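Side-chain contacts in protocadherin gamma-B3 (Homo sapiens, PDB 5K8R), which is a potential calcium-dependent cell-adhesion protein and may take part in establishing and maintaining specific neuronal connections in the brain: residues A[57-61]-A[62-66]; A[114-117]-A[118-122]; A[290-293]-A[294-298]. All coordinates share one frame; numbering follows the deposited sequence.

The chain holds the first four extracellular cadherin repeats. All three contacts are local and reach the calcium sites between repeats. None is fully core: contacts 1 and 3 are partly buried, and contact 2 is a surface contact. Contact 1 caps helix 62-65 in the first repeat. Contact 2 is a turn leading into strand 121-123 in the second. Contact 3 is the hairpin between strands 284-292 and 298-308 in the third. In contact 1 touching carboxylates bind calcium. In contact 2 the touching side chains are apolar and one backbone bond closes the turn. Contact 3 joins hairpin backbone bonds to one calcium-binding carboxylate. Contacts 2 and 3 serve the same repeat junction; contact 1 serves the one before.

Contact 1: A[57-61]-A[62-66]; sequences SDRID and REEIC. With CA (calcium ion), chain C; CA (calcium ion), chain D.
D61 and E63 point their carboxylates at one calcium ion. The two side chains cross at about a right angle, with the carboxylate planes 46° apart. D61 OD1 and E63 OE1 approach to 3.1 Å because both are ligands of the chain C ion. E63 is bent beyond CG and also reaches the chain D ion, with OE2 at 2.4 Å and OE1 farther off at 2.8 Å. E9, E10 and D98 complete the chain C site. This is the Asp-Arg-Glu calcium motif of cadherin repeats, here in the first repeat.

D61 is also the N-cap of helix 62-65. Its CG lies anti to the backbone N (chi1 175°), which swings the carboxylate over the first turn. The E63 N-H meets OD1 at 3.2 Å from above the carboxylate plane. OD2 takes a weak bond from E64 N. D61 O accepts from I65 N at 3.1 Å, in the carbonyl plane.

I65 packs CG1 and CD1 against this carbonyl oxygen. Its CD1 also meets I60 CG2 at 3.7 Å, the two side chains running obliquely. With an alanine in place of I65, I60 CG2 would probably lose this neighbour and D61 O part of its cover.

R62 NH2 forms a salt bridge with E63 OE2 at 2.7 Å. D61 CB lies under one face of the R59 guanidinium, off toward its rim, while R59 NE pairs with E10. The negative charge of the clustered carboxylates is probably offset by the two calcium ions and R62, with help from the N-H groups of the helix start. Without calcium they would probably repel one another.

Contact 2: A[114-117]-A[118-122]; sequences ELAL and TGATF. With CA (calcium ion), chain J; CA (calcium ion), chain I.
A116 and L117 meet A120 and F122 in a local contact at the surface of the second cadherin repeat. It is a turn between strand 107-113 and strand 121-123, which belong to different sheets. A120 N donates to L117 O at 3.2 Å, from above the carbonyl plane, and A120 CB rests 3.3 Å from the same L117 O. This closes a type II beta turn from L117 to A120. G119 holds its third position with a positive phi of 98°, where a side chain would be jammed against the carbonyl oxygen of T118.

In the cadherin fold, such a link between sheets carries a calcium-binding glutamate. Here it is E114, just after strand 107-113. Its OE2 binds the chain J ion at 2.4 Å and its OE1 the chain I ion at 2.5 Å. OE1 also accepts from R172 N.

Apolar side chains pack beside the turn. F122 CG lies anti to its carbonyl carbon, which brings the ring back toward A116. A116 CB then sits at the ring edge, near its plane, 4.1 Å from F122 CZ. A120 CB is looser, at 4.4 Å from A116 CB. Beyond the turn, L166 of strand 160-166 touches A116 and makes backbone bonds with G119 and A120.

Contact 3: A[290-293]-A[294-298]; sequences EAKD and GGHHT. With CA (calcium ion), chain H.
E290 reaches across to T298 with an extended side chain, and its OE2 stops 3.5 Å from T298 CG2. A291 uses its backbone, its O receiving a CA-H...O contact from T298 CA at 3.3 Å. K292 and T298 form an antiparallel non-hydrogen-bonded pair. Their side chains lie side by side and point the same way, with K292 CG 3.8 Å from T298 CG2. The K292 chain bends at chi3, and its NZ comes to the edge of the H296 ring, 4.3 Å from CD2.

D293 ends the segment and meets the turn with both backbone and side chain. Its N donates to H297 O at 3.2 Å, in the carbonyl plane. Its own O accepts from H296 N at 3.3 Å, the donor standing well above the D293 carbonyl plane. This is a type I turn with a G1 bulge, and H296 takes the left-handed bulge position (phi 66°). The D293 CG lies between the backbone N and the carbonyl carbon (chi1 58°), which folds the carboxylate back over the turn. There OD1 takes a weak, short bond from H297 N, its exact geometry doubtful. OD2 binds the chain H calcium ion at 2.7 Å and lies against H297 CB at 3.2 Å. The D293 and H297 side chains point the same way, carboxylate and ring planes 37° apart.

N206, N208, D238, D240 and N244 complete the calcium site. H296 packs on A203 of the second subunit. OD1 faces the turn backbone, while the calcium ion at OD2 probably fixes the carboxylate's rotation and offsets its negative charge.

Contact 1: A[57-61]-A[62-66]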
ATOM      1  N   SER A  57      25.537  56.991 -17.470  1.00 37.71           N
ATOM      2  CA  SER A  57      26.957  56.677 -17.554  1.00 40.27           C
ATOM      3  C   SER A  57      27.246  55.192 -17.714  1.00 47.26           C
ATOM      4  O   SER A  57      28.265  54.834 -18.313  1.00 66.73           O
ATOM      5  CB  SER A  57      27.687  57.193 -16.309  1.00 58.58           C
ATOM      6  OG  SER A  57      29.063  56.854 -16.347  1.00 71.32           O
ATOM      7  N   ASP A  58      26.384  54.321 -17.192  1.00 45.23           N
ATOM      8  CA  ASP A  58      26.601  52.883 -17.263  1.00 45.17           C
ATOM      9  C   ASP A  58      25.244  52.196 -17.342  1.00 45.77           C
ATOM     10  O   ASP A  58      24.195  52.846 -17.335  1.00 49.70           O
ATOM     11  CB  ASP A  58      27.423  52.397 -16.063  1.00 42.40           C
ATOM     12  CG  ASP A  58      28.064  51.043 -16.297  1.00 73.80           C
ATOM     13  OD1 ASP A  58      28.167  50.626 -17.470  1.00 88.40           O
ATOM     14  OD2 ASP A  58      28.471  50.398 -15.308  1.00 87.42           O
ATOM     15  N   ARG A  59      25.269  50.868 -17.420  1.00 40.78           N
ATOM     16  CA  ARG A  59      24.035  50.102 -17.514  1.00 39.26           C
ATOM     17  C   ARG A  59      23.248  50.192 -16.212  1.00 31.43           C
ATOM     18  O   ARG A  59      23.786  49.939 -15.129  1.00 41.23           O
ATOM     19  CB  ARG A  59      24.336  48.642 -17.850  1.00 35.69           C
ATOM     20  CG  ARG A  59      23.105  47.750 -17.861  1.00 36.51           C
ATOM     21  CD  ARG A  59      23.419  46.376 -18.427  1.00 53.10           C
ATOM     22  NE  ARG A  59      22.238  45.519 -18.460  1.00 51.90           N
ATOM     23  CZ  ARG A  59      21.957  44.595 -17.547  1.00 50.36           C
ATOM     24  NH1 ARG A  59      22.778  44.398 -16.524  1.00 66.34           N
ATOM     25  NH2 ARG A  59      20.858  43.862 -17.658  1.00 43.92           N
ATOM     26  N   ILE A  60      21.973  50.555 -16.322  1.00 39.29           N
ATOM     27  CA  ILE A  60      21.088  50.640 -15.166  1.00 40.99           C
ATOM     28  C   ILE A  60      20.074  49.506 -15.240  1.00 39.13           C
ATOM     29  O   ILE A  60      19.022  49.636 -15.878  1.00 40.05           O
ATOM     30  CB  ILE A  60      20.394  52.012 -15.095  1.00 37.69           C
ATOM     31  CG1 ILE A  60      21.437  53.129 -15.049  1.00 38.15           C
ATOM     32  CG2 ILE A  60      19.478  52.090 -13.881  1.00 23.80           C
ATOM     33  CD1 ILE A  60      20.844  54.515 -14.960  1.00 39.19           C
ATOM     34  N   ASP A  61      20.390  48.384 -14.599  1.00 41.82           N
ATOM     35  CA  ASP A  61      19.509  47.221 -14.571  1.00 27.52           C
ATOM     36  C   ASP A  61      18.666  47.280 -13.303  1.00 38.63           C
ATOM     37  O   ASP A  61      19.189  47.130 -12.195  1.00 53.66           O
ATOM     38  CB  ASP A  61      20.323  45.930 -14.634  1.00 30.37           C
ATOM     39  CG  ASP A  61      19.465  44.688 -14.477  1.00 44.11           C
ATOM     40  OD1 ASP A  61      18.277  44.727 -14.859  1.00 34.15           O
ATOM     41  OD2 ASP A  61      19.982  43.671 -13.970  1.00 41.49           O
ATOM     42  N   ARG A  62      17.358  47.495 -13.467  1.00 30.80           N
ATOM     43  CA  ARG A  62      16.480  47.622 -12.308  1.00 27.25           C
ATOM     44  C   ARG A  62      16.396  46.323 -11.516  1.00 31.20           C
ATOM     45  O   ARG A  62      16.219  46.354 -10.292  1.00 43.58           O
ATOM     46  CB  ARG A  62      15.084  48.060 -12.750  1.00 30.30           C
ATOM     47  CG  ARG A  62      14.179  48.481 -11.606  1.00 37.52           C
ATOM     48  CD  ARG A  62      12.734  48.106 -11.877  1.00 24.33           C
ATOM     49  NE  ARG A  62      12.585  46.665 -12.053  1.00 31.92           N
ATOM     50  CZ  ARG A  62      12.477  45.798 -11.052  1.00 35.14           C
ATOM     51  NH1 ARG A  62      12.502  46.225  -9.796  1.00 31.12           N
ATOM     52  NH2 ARG A  62      12.346  44.503 -11.303  1.00 44.95           N
ATOM     53  N   GLU A  63      16.520  45.177 -12.189  1.00 29.57           N
ATOM     54  CA  GLU A  63      16.457  43.898 -11.486  1.00 33.58           C
ATOM     55  C   GLU A  63      17.636  43.731 -10.535  1.00 37.65           C
ATOM     56  O   GLU A  63      17.475  43.213  -9.425  1.00 45.39           O
ATOM     57  CB  GLU A  63      16.408  42.744 -12.488  1.00 31.58           C
ATOM     58  CG  GLU A  63      15.020  42.454 -13.037  1.00 32.13           C
ATOM     59  CD  GLU A  63      14.503  43.551 -13.945  1.00 38.88           C
ATOM     60  OE1 GLU A  63      15.262  44.001 -14.828  1.00 41.77           O
ATOM     61  OE2 GLU A  63      13.339  43.969 -13.768  1.00 38.15           O
ATOM     62  N   GLU A  64      18.825  44.165 -10.951  1.00 47.58           N
ATOM     63  CA  GLU A  64      20.000  44.030 -10.099  1.00 38.01           C
ATOM     64  C   GLU A  64      20.055  45.108  -9.024  1.00 49.29           C
ATOM     65  O   GLU A  64      20.637  44.886  -7.956  1.00 70.45           O
ATOM     66  CB  GLU A  64      21.269  44.067 -10.953  1.00 41.31           C
ATOM     67  CG  GLU A  64      22.542  43.726 -10.198  1.00 63.37           C
ATOM     68  CD  GLU A  64      23.768  43.748 -11.089  1.00 81.81           C
ATOM     69  OE1 GLU A  64      23.635  44.117 -12.274  1.00 90.01           O
ATOM     70  OE2 GLU A  64      24.863  43.395 -10.603  1.00 92.96           O
ATOM     71  N   ILE A  65      19.445  46.266  -9.276  1.00 51.98           N
ATOM     72  CA  ILE A  65      19.513  47.376  -8.331  1.00 46.67           C
ATOM     73  C   ILE A  65      18.446  47.243  -7.252  1.00 52.04           C
ATOM     74  O   ILE A  65      18.748  47.289  -6.054  1.00 60.22           O
ATOM     75  CB  ILE A  65      19.395  48.717  -9.078  1.00 45.81           C
ATOM     76  CG1 ILE A  65      20.592  48.916 -10.010  1.00 45.66           C
ATOM     77  CG2 ILE A  65      19.285  49.870  -8.094  1.00 38.25           C
ATOM     78  CD1 ILE A  65      20.450  50.108 -10.931  1.00 38.89           C
ATOM     79  N   CYS A  66      17.182  47.080  -7.652  1.00 53.42           N
ATOM     80  CA  CYS A  66      16.083  47.043  -6.697  1.00 51.45           C
ATOM     81  C   CYS A  66      15.422  45.681  -6.552  1.00 49.04           C
ATOM     82  O   CYS A  66      14.692  45.473  -5.578  1.00 49.36           O
ATOM     83  CB  CYS A  66      15.008  48.075  -7.074  1.00 45.87           C
ATOM     84  SG  CYS A  66      15.548  49.801  -6.970  1.00 69.90           S
TER
HETATM   85 CA    CA C 502      16.689  44.698 -16.680  1.00 42.41          CA
HETATM   86 CA    CA D 503      12.760  44.525 -16.034  1.00 34.45          CA

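Contact 2: A[114-117]-A[118-122]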
ATOM      1  N   GLU A 114      -4.715   6.412  -8.724  1.00 37.93           N
ATOM      2  CA  GLU A 114      -5.913   6.257  -9.539  1.00 37.02           C
ATOM      3  C   GLU A 114      -7.198   6.342  -8.724  1.00 35.70           C
ATOM      4  O   GLU A 114      -8.280   6.407  -9.315  1.00 49.97           O
ATOM      5  CB  GLU A 114      -5.861   4.929 -10.294  1.00 40.30           C
ATOM      6  CG  GLU A 114      -5.490   3.747  -9.422  1.00 43.22           C
ATOM      7  CD  GLU A 114      -5.305   2.470 -10.213  1.00 39.64           C
ATOM      8  OE1 GLU A 114      -5.871   2.363 -11.321  1.00 43.70           O
ATOM      9  OE2 GLU A 114      -4.588   1.572  -9.725  1.00 55.46           O
ATOM     10  N   LEU A 115      -7.107   6.341  -7.395  1.00 41.02           N
ATOM     11  CA  LEU A 115      -8.272   6.541  -6.543  1.00 48.63           C
ATOM     12  C   LEU A 115      -8.687   8.003  -6.443  1.00 53.89           C
ATOM     13  O   LEU A 115      -9.659   8.304  -5.742  1.00 55.71           O
ATOM     14  CB  LEU A 115      -8.002   5.991  -5.139  1.00 53.06           C
ATOM     15  CG  LEU A 115      -7.967   4.470  -4.991  1.00 47.42           C
ATOM     16  CD1 LEU A 115      -7.631   4.076  -3.561  1.00 46.55           C
ATOM     17  CD2 LEU A 115      -9.292   3.860  -5.422  1.00 45.13           C
ATOM     18  N   ALA A 116      -7.979   8.908  -7.115  1.00 45.77           N
ATOM     19  CA  ALA A 116      -8.327  10.321  -7.066  1.00 32.41           C
ATOM     20  C   ALA A 116      -9.703  10.550  -7.678  1.00 38.33           C
ATOM     21  O   ALA A 116      -9.973  10.134  -8.808  1.00 42.87           O
ATOM     22  CB  ALA A 116      -7.275  11.153  -7.799  1.00 34.58           C
ATOM     23  N   LEU A 117     -10.575  11.209  -6.921  1.00 39.28           N
ATOM     24  CA  LEU A 117     -11.925  11.474  -7.386  1.00 43.96           C
ATOM     25  C   LEU A 117     -11.926  12.602  -8.412  1.00 42.82           C
ATOM     26  O   LEU A 117     -11.001  13.416  -8.485  1.00 44.33           O
ATOM     27  CB  LEU A 117     -12.836  11.836  -6.214  1.00 53.14           C
ATOM     28  CG  LEU A 117     -12.913  10.820  -5.073  1.00 51.39           C
ATOM     29  CD1 LEU A 117     -13.832  11.322  -3.972  1.00 55.65           C
ATOM     30  CD2 LEU A 117     -13.375   9.468  -5.589  1.00 35.66           C
ATOM     31  N   THR A 118     -12.985  12.636  -9.219  1.00 44.66           N
ATOM     32  CA  THR A 118     -13.158  13.722 -10.174  1.00 32.98           C
ATOM     33  C   THR A 118     -13.322  15.040  -9.432  1.00 33.84           C
ATOM     34  O   THR A 118     -14.128  15.150  -8.503  1.00 48.74           O
ATOM     35  CB  THR A 118     -14.370  13.458 -11.067  1.00 36.68           C
ATOM     36  OG1 THR A 118     -14.184  12.229 -11.779  1.00 53.97           O
ATOM     37  CG2 THR A 118     -14.553  14.592 -12.064  1.00 35.79           C
ATOM     38  N   GLY A 119     -12.548  16.043  -9.839  1.00 30.57           N
ATOM     39  CA  GLY A 119     -12.534  17.324  -9.169  1.00 26.47           C
ATOM     40  C   GLY A 119     -11.397  17.512  -8.190  1.00 38.10           C
ATOM     41  O   GLY A 119     -11.306  18.581  -7.573  1.00 45.41           O
ATOM     42  N   ALA A 120     -10.535  16.512  -8.027  1.00 37.80           N
ATOM     43  CA  ALA A 120      -9.409  16.627  -7.111  1.00 34.18           C
ATOM     44  C   ALA A 120      -8.437  17.698  -7.590  1.00 35.59           C
ATOM     45  O   ALA A 120      -8.210  17.863  -8.793  1.00 34.16           O
ATOM     46  CB  ALA A 120      -8.692  15.284  -6.981  1.00 30.94           C
ATOM     47  N   THR A 121      -7.859  18.424  -6.639  1.00 36.31           N
ATOM     48  CA  THR A 121      -6.962  19.535  -6.921  1.00 34.99           C
ATOM     49  C   THR A 121      -5.552  19.201  -6.452  1.00 44.21           C
ATOM     50  O   THR A 121      -5.361  18.670  -5.353  1.00 52.86           O
ATOM     51  CB  THR A 121      -7.456  20.818  -6.245  1.00 40.30           C
ATOM     52  OG1 THR A 121      -8.683  21.239  -6.856  1.00 52.03           O
ATOM     53  CG2 THR A 121      -6.428  21.930  -6.372  1.00 49.88           C
ATOM     54  N   PHE A 122      -4.568  19.514  -7.293  1.00 37.80           N
ATOM     55  CA  PHE A 122      -3.164  19.270  -7.004  1.00 36.90           C
ATOM     56  C   PHE A 122      -2.371  20.544  -7.253  1.00 37.14           C
ATOM     57  O   PHE A 122      -2.586  21.237  -8.252  1.00 44.33           O
ATOM     58  CB  PHE A 122      -2.615  18.125  -7.860  1.00 22.71           C
ATOM     59  CG  PHE A 122      -3.461  16.888  -7.820  1.00 28.80           C
ATOM     60  CD1 PHE A 122      -3.296  15.951  -6.816  1.00 29.63           C
ATOM     61  CD2 PHE A 122      -4.431  16.666  -8.785  1.00 22.80           C
ATOM     62  CE1 PHE A 122      -4.077  14.812  -6.775  1.00 36.13           C
ATOM     63  CE2 PHE A 122      -5.216  15.530  -8.751  1.00 30.72           C
ATOM     64  CZ  PHE A 122      -5.039  14.601  -7.744  1.00 27.83           C
TER
HETATM   65 CA    CA J 509      -5.014  -0.780 -10.096  1.00 44.64          CA
HETATM   66 CA    CA I 508      -7.792   0.873 -12.078  1.00 51.61          CA
HETATM   67  O   HOH W   1      -9.652   2.489 -12.477  1.00 38.44           O

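Contact 3: A[290-293]-A[294-298]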
ATOM      1  N   GLU A 290      -8.920 -20.603  -2.733  1.00 42.18           N
ATOM      2  CA  GLU A 290      -8.961 -19.164  -2.524  1.00 32.66           C
ATOM      3  C   GLU A 290      -7.666 -18.533  -3.017  1.00 30.25           C
ATOM      4  O   GLU A 290      -6.577 -19.080  -2.806  1.00 35.46           O
ATOM      5  CB  GLU A 290      -9.166 -18.830  -1.041  1.00 38.42           C
ATOM      6  CG  GLU A 290      -9.048 -17.350  -0.704  1.00 43.47           C
ATOM      7  CD  GLU A 290      -8.925 -17.100   0.786  1.00 55.27           C
ATOM      8  OE1 GLU A 290      -8.544 -18.037   1.519  1.00 70.83           O
ATOM      9  OE2 GLU A 290      -9.211 -15.967   1.226  1.00 64.58           O
ATOM     10  N   ALA A 291      -7.794 -17.382  -3.675  1.00 36.02           N
ATOM     11  CA  ALA A 291      -6.661 -16.585  -4.124  1.00 47.53           C
ATOM     12  C   ALA A 291      -6.767 -15.193  -3.521  1.00 40.31           C
ATOM     13  O   ALA A 291      -7.812 -14.542  -3.633  1.00 35.01           O
ATOM     14  CB  ALA A 291      -6.613 -16.498  -5.651  1.00 29.54           C
ATOM     15  N   LYS A 292      -5.691 -14.743  -2.879  1.00 42.12           N
ATOM     16  CA  LYS A 292      -5.644 -13.433  -2.245  1.00 43.77           C
ATOM     17  C   LYS A 292      -4.504 -12.610  -2.829  1.00 49.15           C
ATOM     18  O   LYS A 292      -3.523 -13.157  -3.342  1.00 57.71           O
ATOM     19  CB  LYS A 292      -5.466 -13.552  -0.726  1.00 40.45           C
ATOM     20  CG  LYS A 292      -6.607 -14.250  -0.009  1.00 64.72           C
ATOM     21  CD  LYS A 292      -6.289 -14.441   1.466  1.00 77.37           C
ATOM     22  CE  LYS A 292      -5.973 -13.115   2.141  1.00 84.64           C
ATOM     23  NZ  LYS A 292      -5.612 -13.295   3.575  1.00 91.91           N
ATOM     24  N   ASP A 293      -4.639 -11.290  -2.749  1.00 48.04           N
ATOM     25  CA  ASP A 293      -3.587 -10.381  -3.175  1.00 45.97           C
ATOM     26  C   ASP A 293      -3.055  -9.603  -1.971  1.00 54.50           C
ATOM     27  O   ASP A 293      -3.378  -9.906  -0.814  1.00 59.48           O
ATOM     28  CB  ASP A 293      -4.092  -9.452  -4.288  1.00 43.20           C
ATOM     29  CG  ASP A 293      -5.305  -8.631  -3.879  1.00 53.86           C
ATOM     30  OD1 ASP A 293      -5.704  -8.678  -2.696  1.00 58.93           O
ATOM     31  OD2 ASP A 293      -5.853  -7.923  -4.751  1.00 36.48           O
ATOM     32  N   GLY A 294      -2.227  -8.593  -2.247  1.00 53.98           N
ATOM     33  CA  GLY A 294      -1.652  -7.807  -1.167  1.00 44.53           C
ATOM     34  C   GLY A 294      -2.677  -6.960  -0.436  1.00 51.43           C
ATOM     35  O   GLY A 294      -2.586  -6.777   0.781  1.00 69.79           O
ATOM     36  N   GLY A 295      -3.660  -6.436  -1.162  1.00 48.97           N
ATOM     37  CA  GLY A 295      -4.738  -5.665  -0.580  1.00 57.31           C
ATOM     38  C   GLY A 295      -5.888  -6.486  -0.040  1.00 58.57           C
ATOM     39  O   GLY A 295      -6.956  -5.927   0.234  1.00 62.91           O
ATOM     40  N   HIS A 296      -5.702  -7.798   0.108  1.00 57.98           N
ATOM     41  CA  HIS A 296      -6.672  -8.715   0.699  1.00 53.02           C
ATOM     42  C   HIS A 296      -7.940  -8.867  -0.135  1.00 46.28           C
ATOM     43  O   HIS A 296      -8.985  -9.259   0.395  1.00 51.90           O
ATOM     44  CB  HIS A 296      -7.028  -8.300   2.132  1.00 56.96           C
ATOM     45  CG  HIS A 296      -5.838  -8.152   3.027  1.00 62.15           C
ATOM     46  ND1 HIS A 296      -5.241  -6.935   3.277  1.00 60.62           N
ATOM     47  CD2 HIS A 296      -5.122  -9.071   3.717  1.00 59.98           C
ATOM     48  CE1 HIS A 296      -4.215  -7.109   4.092  1.00 55.51           C
ATOM     49  NE2 HIS A 296      -4.121  -8.397   4.372  1.00 61.45           N
ATOM     50  N   HIS A 297      -7.880  -8.567  -1.430  1.00 47.42           N
ATOM     51  CA  HIS A 297      -8.955  -8.963  -2.329  1.00 47.61           C
ATOM     52  C   HIS A 297      -8.921 -10.472  -2.526  1.00 43.34           C
ATOM     53  O   HIS A 297      -7.851 -11.075  -2.642  1.00 39.82           O
ATOM     54  CB  HIS A 297      -8.827  -8.252  -3.676  1.00 40.24           C
ATOM     55  CG  HIS A 297      -9.490  -6.911  -3.720  1.00 46.71           C
ATOM     56  ND1 HIS A 297     -10.573  -6.589  -2.930  1.00 53.94           N
ATOM     57  CD2 HIS A 297      -9.228  -5.810  -4.463  1.00 46.31           C
ATOM     58  CE1 HIS A 297     -10.947  -5.347  -3.184  1.00 50.31           C
ATOM     59  NE2 HIS A 297     -10.147  -4.853  -4.110  1.00 46.55           N
ATOM     60  N   THR A 298     -10.100 -11.087  -2.565  1.00 40.25           N
ATOM     61  CA  THR A 298     -10.212 -12.536  -2.596  1.00 30.66           C
ATOM     62  C   THR A 298     -10.972 -12.998  -3.831  1.00 35.53           C
ATOM     63  O   THR A 298     -11.832 -12.287  -4.361  1.00 31.47           O
ATOM     64  CB  THR A 298     -10.913 -13.062  -1.337  1.00 32.13           C
ATOM     65  OG1 THR A 298     -12.184 -12.416  -1.191  1.00 42.94           O
ATOM     66  CG2 THR A 298     -10.065 -12.792  -0.103  1.00 41.88           C
TER
HETATM   67 CA    CA H 507      -5.193  -6.616  -7.022  1.00 42.80          CA